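Local coordinates for kojibiose phosphorylase (Gut metagenome, PDB 6W0P), which belongs to glycosyl hydrolase family 65, whose members join an N-terminal beta-sandwich domain to a helical-barrel catalytic domain, at residues Arg81-Ile86 with Ser345-Trp350; Thr207-Thr212 with Ile255-Asn260; Asn490-Lys495 with Phe595-Glu600; Arg581-Lys586 with Glu614-His619. One frame throughout, in Å; residues are numbered along the deposited sequence. Where two conformers were deposited one is given.

Interaction 1 (Arg81-Ile86 with Ser345-Trp350)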
loop_
_atom_site.group_PDB
_atom_site.type_symbol
_atom_site.label_atom_id
_atom_site.label_comp_id
_atom_site.label_asym_id
_atom_site.label_seq_id
_atom_site.Cartn_x
_atom_site.Cartn_y
_atom_site.Cartn_z
ATOM N N ARG A 81 8.232 3.663 10.267
ATOM C CA ARG A 81 9.701 3.871 10.323
ATOM C C ARG A 81 10.429 2.512 10.360
ATOM O O ARG A 81 10.516 1.887 11.433
ATOM C CB ARG A 81 9.970 4.811 11.501
ATOM C CG ARG A 81 11.426 5.196 11.697
ATOM C CD ARG A 81 11.604 5.961 13.001
ATOM N NE ARG A 81 10.557 6.950 13.232
ATOM C CZ ARG A 81 10.041 7.257 14.427
ATOM N NH1 ARG A 81 10.459 6.642 15.523
ATOM N NH2 ARG A 81 9.085 8.169 14.520
ATOM N N THR A 82 10.944 2.082 9.207
ATOM C CA THR A 82 11.734 0.839 9.056
ATOM C C THR A 82 13.081 1.033 9.755
ATOM O O THR A 82 13.424 2.182 10.116
ATOM C CB THR A 82 11.891 0.452 7.579
ATOM O OG1 THR A 82 12.322 -0.912 7.542
ATOM C CG2 THR A 82 12.863 1.346 6.830
ATOM N N HIS A 83 13.817 -0.052 9.974
ATOM C CA HIS A 83 15.200 0.027 10.506
ATOM C C HIS A 83 16.075 -0.918 9.700
ATOM O O HIS A 83 15.517 -1.761 8.964
ATOM C CB HIS A 83 15.232 -0.221 12.015
ATOM C CG HIS A 83 14.900 -1.622 12.375
ATOM N ND1 HIS A 83 13.605 -2.054 12.528
ATOM C CD2 HIS A 83 15.691 -2.685 12.606
ATOM C CE1 HIS A 83 13.613 -3.321 12.859
ATOM N NE2 HIS A 83 14.882 -3.738 12.890
ATOM N N PHE A 84 17.387 -0.725 9.803
ATOM C CA PHE A 84 18.400 -1.392 8.943
ATOM C C PHE A 84 19.765 -1.379 9.644
ATOM O O PHE A 84 20.049 -0.414 10.382
ATOM C CB PHE A 84 18.415 -0.716 7.566
ATOM C CG PHE A 84 18.266 0.786 7.603
ATOM C CD1 PHE A 84 19.355 1.603 7.866
ATOM C CD2 PHE A 84 17.035 1.383 7.383
ATOM C CE1 PHE A 84 19.216 2.983 7.918
ATOM C CE2 PHE A 84 16.897 2.762 7.437
ATOM C CZ PHE A 84 17.985 3.559 7.718
ATOM N N THR A 85 20.555 -2.433 9.411
ATOM C CA THR A 85 21.999 -2.575 9.757
ATOM C C THR A 85 22.774 -1.554 8.929
ATOM O O THR A 85 22.543 -1.505 7.720
ATOM C CB THR A 85 22.467 -4.012 9.502
ATOM O OG1 THR A 85 21.542 -4.905 10.119
ATOM C CG2 THR A 85 23.838 -4.325 10.054
ATOM N N ILE A 86 23.612 -0.731 9.563
ATOM C CA ILE A 86 24.197 0.474 8.897
ATOM C C ILE A 86 25.666 0.216 8.535
ATOM O O ILE A 86 26.413 -0.420 9.305
ATOM C CB ILE A 86 24.011 1.742 9.751
ATOM C CG1 ILE A 86 24.489 1.536 11.189
ATOM C CG2 ILE A 86 22.565 2.205 9.699
ATOM C CD1 ILE A 86 24.531 2.796 12.021
ATOM N N SER A 345 18.723 -5.356 4.639
ATOM C CA SER A 345 18.839 -4.525 5.872
ATOM C C SER A 345 19.446 -5.319 7.035
ATOM O O SER A 345 19.311 -4.879 8.211
ATOM C CB SER A 345 17.490 -3.937 6.251
ATOM O OG SER A 345 17.001 -3.047 5.237
ATOM N N GLY A 346 20.130 -6.429 6.732
ATOM C CA GLY A 346 20.644 -7.334 7.768
ATOM C C GLY A 346 19.503 -7.942 8.552
ATOM O O GLY A 346 19.774 -8.405 9.718
ATOM N N HIS A 347 18.291 -7.935 7.971
ATOM C CA HIS A 347 17.037 -8.393 8.644
ATOM C C HIS A 347 17.002 -9.924 8.744
ATOM O O HIS A 347 17.449 -10.565 7.804
ATOM C CB HIS A 347 15.765 -7.942 7.919
ATOM C CG HIS A 347 15.449 -6.498 8.082
ATOM N ND1 HIS A 347 14.564 -5.851 7.240
ATOM C CD2 HIS A 347 15.900 -5.583 8.968
ATOM C CE1 HIS A 347 14.478 -4.587 7.596
ATOM N NE2 HIS A 347 15.302 -4.397 8.662
ATOM N N ALA A 348 16.502 -10.440 9.867
ATOM C CA ALA A 348 16.110 -11.844 10.095
ATOM C C ALA A 348 14.710 -12.030 9.529
ATOM O O ALA A 348 13.863 -11.111 9.697
ATOM C CB ALA A 348 16.117 -12.182 11.570
ATOM N N PHE A 349 14.474 -13.172 8.893
ATOM C CA PHE A 349 13.142 -13.606 8.410
ATOM C C PHE A 349 12.848 -14.968 9.039
ATOM O O PHE A 349 13.760 -15.550 9.666
ATOM C CB PHE A 349 13.113 -13.628 6.880
ATOM C CG PHE A 349 13.314 -12.288 6.219
ATOM C CD1 PHE A 349 14.573 -11.713 6.130
ATOM C CD2 PHE A 349 12.237 -11.586 5.697
ATOM C CE1 PHE A 349 14.750 -10.484 5.511
ATOM C CE2 PHE A 349 12.417 -10.345 5.110
ATOM C CZ PHE A 349 13.672 -9.799 5.005
ATOM N N TRP A 350 11.623 -15.471 8.857
ATOM C CA TRP A 350 11.185 -16.801 9.360
ATOM C C TRP A 350 12.128 -17.909 8.845
ATOM O O TRP A 350 12.154 -18.969 9.509
ATOM C CB TRP A 350 9.738 -17.044 8.940
ATOM C CG TRP A 350 9.612 -17.452 7.503
ATOM C CD1 TRP A 350 9.942 -16.722 6.396
ATOM C CD2 TRP A 350 9.099 -18.707 7.031
ATOM N NE1 TRP A 350 9.684 -17.449 5.269
ATOM C CE2 TRP A 350 9.177 -18.676 5.626
ATOM C CE3 TRP A 350 8.610 -19.858 7.662
ATOM C CZ2 TRP A 350 8.744 -19.748 4.840
ATOM C CZ3 TRP A 350 8.187 -20.917 6.885
ATOM C CH2 TRP A 350 8.275 -20.874 5.491
HETATM O O HOH W 1 14.836 -1.328 5.836
#
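The carbonyl oxygen of S345 is gripped twice by T85, through its backbone and through its hydroxyl. T85 N donates to S345 O over 3.0 Å in a nearly straight bond (174°), and T85 OG1 gives a second bond to S345 O at 2.9 Å. Both donors come from the same face of the carbonyl, because OG1 stands beside the backbone N, anti to the carbonyl carbon (chi1 -50°). Threonine suits this place by adding a hydroxyl to what the strand backbone already offers. The same OG1 lies 3.5 Å from G346 CA, a tight spot filled by a residue with no side chain, whose backbone has positive phi.

Here strand 83-85 of the N-terminal domain, paired antiparallel with strand 64-66, meets the loop that leads into helix 351-361 of the catalytic domain. H347 crosses the seam: its NE2 donates to H83 O over 2.7 Å, with the acceptor near the ring plane. That puts the edge of H347 against one face of the H83 imidazole in an edge-to-face pair, planes 59° apart. H83 NE2 is itself held by the backbone N of R401 and N402. F84 touches S345 through CB, while its ring turns away toward H179, W180 and Y185. Water 1 donates to T82 OG1, which also bonds A406 O, and lies 2.8 Å from S345 OG, tying the two hydroxyls together.

Interaction 2 (Thr207-Thr212 with Ile255-Asn260)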
loop_
_atom_site.group_PDB
_atom_site.type_symbol
_atom_site.label_atom_id
_atom_site.label_comp_id
_atom_site.label_asym_id
_atom_site.label_seq_id
_atom_site.Cartn_x
_atom_site.Cartn_y
_atom_site.Cartn_z
ATOM N N THR A 207 19.669 5.479 17.832
ATOM C CA THR A 207 19.473 4.154 18.477
ATOM C C THR A 207 20.318 4.032 19.744
ATOM O O THR A 207 20.257 2.972 20.380
ATOM C CB THR A 207 19.752 3.044 17.465
ATOM O OG1 THR A 207 21.110 3.135 17.033
ATOM C CG2 THR A 207 18.813 3.144 16.286
ATOM N N ASN A 208 21.090 5.066 20.080
ATOM C CA ASN A 208 21.890 5.153 21.334
ATOM C C ASN A 208 22.994 4.090 21.286
ATOM O O ASN A 208 23.304 3.490 22.331
ATOM C CB ASN A 208 21.010 5.031 22.587
ATOM C CG ASN A 208 21.306 6.123 23.593
ATOM O OD1 ASN A 208 21.010 7.292 23.328
ATOM N ND2 ASN A 208 21.879 5.757 24.736
ATOM N N GLN A 209 23.566 3.858 20.109
ATOM C CA GLN A 209 24.637 2.850 19.924
ATOM C C GLN A 209 25.952 3.568 19.646
ATOM O O GLN A 209 25.946 4.568 18.891
ATOM C CB GLN A 209 24.280 1.876 18.811
ATOM C CG GLN A 209 23.032 1.073 19.129
ATOM C CD GLN A 209 22.765 0.083 18.025
ATOM O OE1 GLN A 209 22.887 0.414 16.839
ATOM N NE2 GLN A 209 22.423 -1.141 18.417
ATOM N N THR A 210 27.020 3.044 20.230
ATOM C CA THR A 210 28.389 3.597 20.148
ATOM C C THR A 210 29.356 2.515 19.665
ATOM O O THR A 210 29.086 1.308 19.885
ATOM C CB THR A 210 28.844 4.162 21.500
ATOM O OG1 THR A 210 29.054 3.064 22.394
ATOM C CG2 THR A 210 27.853 5.155 22.070
ATOM N N LEU A 211 30.445 2.967 19.049
ATOM C CA LEU A 211 31.526 2.112 18.534
ATOM C C LEU A 211 32.859 2.836 18.750
ATOM O O LEU A 211 32.919 4.045 18.467
ATOM C CB LEU A 211 31.224 1.886 17.052
ATOM C CG LEU A 211 32.293 1.146 16.263
ATOM C CD1 LEU A 211 31.658 0.396 15.100
ATOM C CD2 LEU A 211 33.369 2.101 15.765
ATOM N N THR A 212 33.889 2.118 19.191
ATOM C CA THR A 212 35.291 2.609 19.207
ATOM C C THR A 212 36.103 1.744 18.252
ATOM O O THR A 212 36.087 0.508 18.413
ATOM C CB THR A 212 35.898 2.623 20.616
ATOM O OG1 THR A 212 35.191 3.606 21.361
ATOM C CG2 THR A 212 37.369 2.978 20.624
ATOM N N ILE A 255 31.890 -2.263 20.269
ATOM C CA ILE A 255 30.526 -1.711 20.052
ATOM C C ILE A 255 29.757 -1.800 21.370
ATOM O O ILE A 255 30.064 -2.692 22.177
ATOM C CB ILE A 255 29.793 -2.446 18.909
ATOM C CG1 ILE A 255 29.463 -3.895 19.270
ATOM C CG2 ILE A 255 30.595 -2.365 17.629
ATOM C CD1 ILE A 255 28.572 -4.578 18.268
ATOM N N ASP A 256 28.813 -0.882 21.573
ATOM C CA ASP A 256 27.790 -0.977 22.642
ATOM C C ASP A 256 26.414 -0.867 21.976
ATOM O O ASP A 256 25.987 0.270 21.653
ATOM C CB ASP A 256 27.995 0.082 23.730
ATOM C CG ASP A 256 26.933 0.017 24.811
ATOM O OD1 ASP A 256 26.306 -1.054 24.952
ATOM O OD2 ASP A 256 26.725 1.040 25.480
ATOM N N LYS A 257 25.751 -2.005 21.776
ATOM C CA LYS A 257 24.431 -2.081 21.108
ATOM C C LYS A 257 23.336 -1.528 22.036
ATOM O O LYS A 257 22.285 -1.167 21.510
ATOM C CB LYS A 257 24.161 -3.521 20.655
ATOM C CG LYS A 257 25.091 -4.033 19.558
ATOM C CD LYS A 257 24.672 -5.363 18.972
ATOM C CE LYS A 257 25.063 -6.548 19.831
ATOM N NZ LYS A 257 24.179 -7.715 19.589
ATOM N N ASN A 258 23.577 -1.444 23.346
ATOM C CA ASN A 258 22.560 -1.151 24.398
ATOM C C ASN A 258 22.650 0.317 24.861
ATOM O O ASN A 258 21.606 0.899 25.166
ATOM C CB ASN A 258 22.705 -2.166 25.541
ATOM C CG ASN A 258 22.477 -3.586 25.061
ATOM O OD1 ASN A 258 21.522 -3.840 24.337
ATOM N ND2 ASN A 258 23.360 -4.508 25.409
ATOM N N GLY A 259 23.854 0.889 24.947
ATOM C CA GLY A 259 24.086 2.332 25.173
ATOM C C GLY A 259 24.431 2.677 26.614
ATOM O O GLY A 259 24.540 3.880 26.905
ATOM N N ASN A 260 24.615 1.683 27.483
ATOM C CA ASN A 260 24.881 1.901 28.932
ATOM C C ASN A 260 26.381 1.789 29.230
ATOM O O ASN A 260 26.748 1.936 30.413
ATOM C CB ASN A 260 24.127 0.898 29.806
ATOM C CG ASN A 260 22.629 0.973 29.615
ATOM O OD1 ASN A 260 22.005 -0.016 29.239
ATOM N ND2 ASN A 260 22.055 2.145 29.849
#
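Beyond the last regular strand pair a side chain takes over from the backbone: Q209 NE2 donates to K257 O over 3.1 Å. The N-H lies in the carbonyl plane on a lone pair of that oxygen, and the acceptor is almost exactly in the plane of the Q209 amide. A glutamine is long enough for this because CD lies anti to CA (chi2 -177°), and the extended chain brings the amide to K257, with NE2 beside K257 CB as well as on its carbonyl oxygen; NE2 also reaches G62 O. Before this point the pairing is ordinary. T210 and D256 form an antiparallel hydrogen-bonded pair, D256 N to T210 O at 2.8 Å and a longer T210 N to D256 O at 3.3 Å. Their side chains lie side by side, T210 OG1 3.4 Å from D256 CB. In the non-hydrogen-bonded pair that follows, L211 CD1 rests on I255 CG2 at 3.9 Å.

D256 ends its strand with an Asx turn: OD1 accepts from N258 N and G259 N, both coming from the same side above the carboxylate plane, and OD2 takes Q261 N. G259 CA packs 3.2 Å from N208 O, where glycine also suits the positive phi of 100°. Strand 210-217 lies between 245-256 and 197-204 in the large antiparallel sheet; the T210 and D256 face meets helix 263-277, where Q266 bonds T210 OG1, and the L211 and I255 face packs on F60 of strand 58-60.

Interaction 3 (Asn490-Lys495 with Phe595-Glu600)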
loop_
_atom_site.group_PDB
_atom_site.type_symbol
_atom_site.label_atom_id
_atom_site.label_comp_id
_atom_site.label_asym_id
_atom_site.label_seq_id
_atom_site.Cartn_x
_atom_site.Cartn_y
_atom_site.Cartn_z
ATOM N N ASN A 490 -2.773 -22.808 10.015
ATOM C CA ASN A 490 -3.633 -23.519 10.994
ATOM C C ASN A 490 -2.865 -24.730 11.531
ATOM O O ASN A 490 -2.872 -24.943 12.761
ATOM C CB ASN A 490 -4.982 -23.917 10.392
ATOM C CG ASN A 490 -5.855 -22.714 10.116
ATOM O OD1 ASN A 490 -5.367 -21.593 10.090
ATOM N ND2 ASN A 490 -7.137 -22.953 9.876
ATOM N N PHE A 491 -2.227 -25.475 10.631
ATOM C CA PHE A 491 -1.462 -26.693 10.963
ATOM C C PHE A 491 -0.365 -26.314 11.959
ATOM O O PHE A 491 -0.307 -26.913 13.056
ATOM C CB PHE A 491 -0.899 -27.333 9.694
ATOM C CG PHE A 491 -0.231 -28.666 9.899
ATOM C CD1 PHE A 491 1.117 -28.745 10.194
ATOM C CD2 PHE A 491 -0.945 -29.842 9.762
ATOM C CE1 PHE A 491 1.726 -29.975 10.379
ATOM C CE2 PHE A 491 -0.326 -31.071 9.916
ATOM C CZ PHE A 491 1.014 -31.133 10.214
ATOM N N MET A 492 0.463 -25.330 11.608
ATOM C CA MET A 492 1.613 -24.935 12.462
ATOM C C MET A 492 1.119 -24.375 13.816
ATOM O O MET A 492 1.818 -24.613 14.816
ATOM C CB MET A 492 2.495 -23.913 11.745
ATOM C CG MET A 492 3.185 -24.476 10.522
ATOM S SD MET A 492 4.201 -25.918 10.898
ATOM C CE MET A 492 5.567 -25.106 11.728
ATOM N N ALA A 493 0.001 -23.628 13.844
ATOM C CA ALA A 493 -0.620 -23.088 15.073
ATOM C C ALA A 493 -1.072 -24.250 15.970
ATOM O O ALA A 493 -0.769 -24.253 17.191
ATOM C CB ALA A 493 -1.781 -22.187 14.721
ATOM N N LYS A 494 -1.799 -25.204 15.392
ATOM C CA LYS A 494 -2.248 -26.433 16.095
ATOM C C LYS A 494 -1.019 -27.172 16.638
ATOM O O LYS A 494 -1.068 -27.570 17.822
ATOM C CB LYS A 494 -3.094 -27.296 15.167
ATOM C CG LYS A 494 -3.742 -28.492 15.844
ATOM C CD LYS A 494 -4.620 -29.352 14.943
ATOM C CE LYS A 494 -5.181 -30.542 15.700
ATOM N NZ LYS A 494 -6.405 -31.062 15.049
ATOM N N LYS A 495 0.076 -27.261 15.868
ATOM C CA LYS A 495 1.328 -27.900 16.353
ATOM C C LYS A 495 1.894 -27.106 17.534
ATOM O O LYS A 495 2.403 -27.734 18.471
ATOM C CB LYS A 495 2.382 -28.041 15.255
ATOM C CG LYS A 495 2.133 -29.162 14.259
ATOM C CD LYS A 495 2.248 -30.547 14.869
ATOM C CE LYS A 495 2.476 -31.612 13.825
ATOM N NZ LYS A 495 2.393 -32.971 14.408
ATOM N N PHE A 595 7.210 -30.851 4.692
ATOM C CA PHE A 595 8.681 -30.966 4.890
ATOM C C PHE A 595 9.025 -30.898 6.386
ATOM O O PHE A 595 9.803 -31.749 6.850
ATOM C CB PHE A 595 9.416 -29.849 4.157
ATOM C CG PHE A 595 10.853 -29.680 4.566
ATOM C CD1 PHE A 595 11.809 -30.611 4.191
ATOM C CD2 PHE A 595 11.268 -28.545 5.241
ATOM C CE1 PHE A 595 13.137 -30.448 4.542
ATOM C CE2 PHE A 595 12.603 -28.376 5.591
ATOM C CZ PHE A 595 13.528 -29.335 5.256
ATOM N N LEU A 596 8.469 -29.917 7.118
ATOM C CA LEU A 596 8.889 -29.634 8.526
ATOM C C LEU A 596 8.494 -30.813 9.423
ATOM O O LEU A 596 9.032 -30.929 10.560
ATOM C CB LEU A 596 8.282 -28.322 9.030
ATOM C CG LEU A 596 8.734 -27.038 8.327
ATOM C CD1 LEU A 596 7.940 -25.849 8.855
ATOM C CD2 LEU A 596 10.237 -26.787 8.496
ATOM N N TYR A 597 7.575 -31.637 8.932
ATOM C CA TYR A 597 6.978 -32.796 9.640
ATOM C C TYR A 597 6.942 -34.017 8.715
ATOM O O TYR A 597 5.970 -34.824 8.794
ATOM C CB TYR A 597 5.600 -32.394 10.164
ATOM C CG TYR A 597 5.653 -31.475 11.352
ATOM C CD1 TYR A 597 5.977 -31.931 12.622
ATOM C CD2 TYR A 597 5.361 -30.137 11.193
ATOM C CE1 TYR A 597 6.022 -31.066 13.707
ATOM C CE2 TYR A 597 5.391 -29.262 12.262
ATOM C CZ TYR A 597 5.723 -29.723 13.520
ATOM O OH TYR A 597 5.727 -28.801 14.520
ATOM N N MET A 598 7.980 -34.187 7.895
ATOM C CA MET A 598 8.091 -35.275 6.876
ATOM C C MET A 598 7.884 -36.646 7.545
ATOM O O MET A 598 7.324 -37.548 6.891
ATOM C CB MET A 598 9.455 -35.241 6.170
ATOM C CG MET A 598 10.655 -35.416 7.105
ATOM S SD MET A 598 12.266 -35.490 6.265
ATOM C CE MET A 598 12.199 -34.016 5.244
ATOM N N GLU A 599 8.297 -36.792 8.812
ATOM C CA GLU A 599 8.229 -38.090 9.549
ATOM C C GLU A 599 6.774 -38.553 9.739
ATOM O O GLU A 599 6.584 -39.752 9.897
ATOM C CB GLU A 599 9.001 -38.044 10.877
ATOM C CG GLU A 599 8.313 -37.308 12.030
ATOM C CD GLU A 599 8.645 -35.828 12.131
ATOM O OE1 GLU A 599 9.248 -35.273 11.150
ATOM O OE2 GLU A 599 8.289 -35.214 13.171
ATOM N N GLU A 600 5.771 -37.672 9.705
ATOM C CA GLU A 600 4.349 -38.016 9.989
ATOM C C GLU A 600 3.574 -38.333 8.705
ATOM O O GLU A 600 2.402 -38.763 8.817
ATOM C CB GLU A 600 3.658 -36.855 10.698
ATOM C CG GLU A 600 4.059 -36.744 12.151
ATOM C CD GLU A 600 3.871 -35.368 12.748
ATOM O OE1 GLU A 600 3.026 -34.598 12.223
ATOM O OE2 GLU A 600 4.581 -35.075 13.732
#
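M492 and L596 meet at their methyl ends, M492 CE lying 3.8 Å from L596 CD1, the two side chains crossing at about a right angle. The bend at chi2 (-57°) of the flexible methionine brings SD to the edge of Y597, 3.8 Å from CE2, a Met-aromatic contact in the ring plane, and a second bend at chi3 (-73°) turns CE to L596. F491 adds an offset edge-to-face pair: its CE1 approaches Y597 CD2 at 3.7 Å with the planes 67° apart, and its ring also stacks on F593. Helix 487-504 thus packs against the end of helix 590-596 and the turn after it, within the helical barrel of the catalytic domain; Y597 further meets F424 and Y425 of helix 418-434.

Outward, K495 slides past the tyrosine in the opposite direction. Its CB lies 3.5 Å from Y597 OH, and its CE sits over the centre of one face, a CH-pi contact 3.6 Å from the centroid. A lysine serves both environments, since the methylenes cover the ring while NZ, in an off-centre cation-pi position, goes on to the surface. There, in one of the two modelled conformers of E600, K495 NZ makes a tip-to-tip salt bridge to OE1 at 2.8 Å, met on the syn side, and a weak bond to OE2.

Interaction 4 (Arg581-Lys586 with Glu614-His619)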
loop_
_atom_site.group_PDB
_atom_site.type_symbol
_atom_site.label_atom_id
_atom_site.label_comp_id
_atom_site.label_asym_id
_atom_site.label_seq_id
_atom_site.Cartn_x
_atom_site.Cartn_y
_atom_site.Cartn_z
ATOM N N ARG A 581 -5.024 -14.039 -8.192
ATOM C CA ARG A 581 -6.352 -14.611 -8.553
ATOM C C ARG A 581 -6.168 -15.773 -9.532
ATOM O O ARG A 581 -7.056 -15.959 -10.391
ATOM C CB ARG A 581 -7.299 -13.510 -9.042
ATOM C CG ARG A 581 -6.777 -12.653 -10.172
ATOM C CD ARG A 581 -7.731 -11.508 -10.465
ATOM N NE ARG A 581 -7.187 -10.615 -11.479
ATOM C CZ ARG A 581 -7.265 -10.783 -12.807
ATOM N NH1 ARG A 581 -7.884 -11.838 -13.328
ATOM N NH2 ARG A 581 -6.703 -9.886 -13.618
ATOM N N THR A 582 -5.082 -16.539 -9.374
ATOM C CA THR A 582 -4.776 -17.777 -10.141
ATOM C C THR A 582 -4.454 -18.895 -9.143
ATOM O O THR A 582 -4.593 -18.667 -7.928
ATOM C CB THR A 582 -3.594 -17.605 -11.111
ATOM O OG1 THR A 582 -2.371 -17.561 -10.369
ATOM C CG2 THR A 582 -3.695 -16.368 -11.976
ATOM N N ASP A 583 -4.011 -20.047 -9.649
ATOM C CA ASP A 583 -3.565 -21.202 -8.835
ATOM C C ASP A 583 -2.052 -21.366 -9.008
ATOM O O ASP A 583 -1.544 -22.489 -8.869
ATOM C CB ASP A 583 -4.392 -22.428 -9.202
ATOM C CG ASP A 583 -4.094 -23.003 -10.570
ATOM O OD1 ASP A 583 -3.439 -22.301 -11.387
ATOM O OD2 ASP A 583 -4.515 -24.141 -10.793
ATOM N N ILE A 584 -1.363 -20.280 -9.342
ATOM C CA ILE A 584 0.121 -20.222 -9.425
ATOM C C ILE A 584 0.615 -19.914 -8.015
ATOM O O ILE A 584 0.121 -18.940 -7.416
ATOM C CB ILE A 584 0.578 -19.146 -10.421
ATOM C CG1 ILE A 584 0.049 -19.385 -11.838
ATOM C CG2 ILE A 584 2.084 -19.022 -10.403
ATOM C CD1 ILE A 584 0.069 -18.153 -12.691
ATOM N N ILE A 585 1.584 -20.692 -7.539
ATOM C CA ILE A 585 2.125 -20.663 -6.157
ATOM C C ILE A 585 3.580 -20.191 -6.213
ATOM O O ILE A 585 4.344 -20.612 -7.134
ATOM C CB ILE A 585 1.975 -22.051 -5.522
ATOM C CG1 ILE A 585 0.506 -22.394 -5.283
ATOM C CG2 ILE A 585 2.771 -22.180 -4.242
ATOM C CD1 ILE A 585 0.256 -23.881 -5.255
ATOM N N LYS A 586 3.953 -19.324 -5.276
ATOM C CA LYS A 586 5.311 -18.756 -5.245
ATOM C C LYS A 586 6.291 -19.811 -4.734
ATOM O O LYS A 586 7.360 -19.953 -5.307
ATOM C CB LYS A 586 5.319 -17.500 -4.381
ATOM C CG LYS A 586 6.656 -16.773 -4.304
ATOM C CD LYS A 586 6.534 -15.606 -3.352
ATOM C CE LYS A 586 7.843 -14.943 -3.010
ATOM N NZ LYS A 586 8.284 -14.184 -4.192
ATOM N N GLU A 614 3.585 -29.125 -6.768
ATOM C CA GLU A 614 4.858 -28.877 -7.495
ATOM C C GLU A 614 4.570 -28.244 -8.865
ATOM O O GLU A 614 5.183 -27.235 -9.179
ATOM C CB GLU A 614 5.704 -30.152 -7.606
ATOM C CG GLU A 614 7.063 -29.949 -8.271
ATOM C CD GLU A 614 7.073 -29.608 -9.758
ATOM O OE1 GLU A 614 6.420 -30.325 -10.512
ATOM O OE2 GLU A 614 7.724 -28.562 -10.150
ATOM N N PRO A 615 3.679 -28.777 -9.743
ATOM C CA PRO A 615 3.467 -28.175 -11.073
ATOM C C PRO A 615 2.700 -26.832 -11.119
ATOM O O PRO A 615 2.711 -26.173 -12.161
ATOM C CB PRO A 615 2.690 -29.243 -11.866
ATOM C CG PRO A 615 2.060 -30.144 -10.815
ATOM C CD PRO A 615 2.936 -30.039 -9.573
ATOM N N ARG A 616 2.084 -26.428 -10.001
ATOM C CA ARG A 616 1.502 -25.074 -9.824
ATOM C C ARG A 616 2.514 -24.097 -9.209
ATOM O O ARG A 616 2.137 -22.922 -9.028
ATOM C CB ARG A 616 0.259 -25.170 -8.943
ATOM C CG ARG A 616 -0.830 -26.036 -9.556
ATOM C CD ARG A 616 -2.102 -26.065 -8.743
ATOM N NE ARG A 616 -3.232 -26.469 -9.566
ATOM C CZ ARG A 616 -3.486 -27.729 -9.929
ATOM N NH1 ARG A 616 -2.677 -28.711 -9.559
ATOM N NH2 ARG A 616 -4.549 -28.000 -10.665
ATOM N N THR A 617 3.735 -24.530 -8.886
ATOM C CA THR A 617 4.708 -23.717 -8.108
ATOM C C THR A 617 5.741 -23.088 -9.060
ATOM O O THR A 617 6.425 -23.808 -9.801
ATOM C CB THR A 617 5.366 -24.526 -7.000
ATOM O OG1 THR A 617 4.323 -25.077 -6.205
ATOM C CG2 THR A 617 6.286 -23.667 -6.163
ATOM N N LEU A 618 5.816 -21.759 -9.044
ATOM C CA LEU A 618 6.705 -20.969 -9.932
ATOM C C LEU A 618 8.154 -21.162 -9.496
ATOM O O LEU A 618 9.020 -21.125 -10.363
ATOM C CB LEU A 618 6.263 -19.508 -9.850
ATOM C CG LEU A 618 6.586 -18.618 -11.037
ATOM C CD1 LEU A 618 5.989 -19.147 -12.314
ATOM C CD2 LEU A 618 6.068 -17.214 -10.759
ATOM N N HIS A 619 8.407 -21.405 -8.212
ATOM C CA HIS A 619 9.774 -21.606 -7.671
ATOM C C HIS A 619 10.481 -20.250 -7.699
ATOM O O HIS A 619 11.681 -20.237 -8.040
ATOM C CB HIS A 619 10.573 -22.684 -8.448
ATOM C CG HIS A 619 9.891 -24.005 -8.458
ATOM N ND1 HIS A 619 9.629 -24.699 -7.287
ATOM C CD2 HIS A 619 9.319 -24.709 -9.456
ATOM C CE1 HIS A 619 8.941 -25.784 -7.577
ATOM N NE2 HIS A 619 8.741 -25.813 -8.897
#
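A single beta bridge between I585 and T617 ties two interhelical loops of the catalytic domain whose touching parts, 583-586 and 616-619, run almost the same way, 10° apart. I585 N donates to R616 O and I585 O accepts from L618 N, each at 2.7 Å, so both bonds of I585 straddle T617. H619 N adds a weak bond to K586 O. Beside the bridge, R616 CB lies 3.9 Å from I585 CD1, and the extended arginine carries NE to D583 OD2 for a salt bridge of 2.9 Å. The oxygen lies at the edge of the guanidinium, in its plane, yet NE meets it from above the carboxylate plane, the two groups standing 83° apart. Aspartate suits this crossroads: OD2 also bonds H557 ND1 and Q463 of the second subunit, which takes R616 NH2 too, and OD1 takes V558 N. Bonds from one residue to both neighbours of its partner are the pattern of a parallel beta bridge, placed here at the subunit interface.

Along the chain, interaction 2 is nested inside the loop closed by interaction 1, and both come before interactions 3 and 4, whose segments alternate. Interaction 2 lies in the large antiparallel sheet of the N-terminal domain. Interaction 1, its centre about 17 Å away, joins that domain to the catalytic one in the buried middle of the chain. Interactions 3 and 4 share the helical catalytic domain, centres about 21 Å apart, and are connected through helix 590-596, which follows 581-586 and ends in 595-600. Interactions 2 and 4 lie on opposite sides of the chain's centre, about 45 Å between centres, so the contacts run from the sheet through the domain junction to the subunit interface.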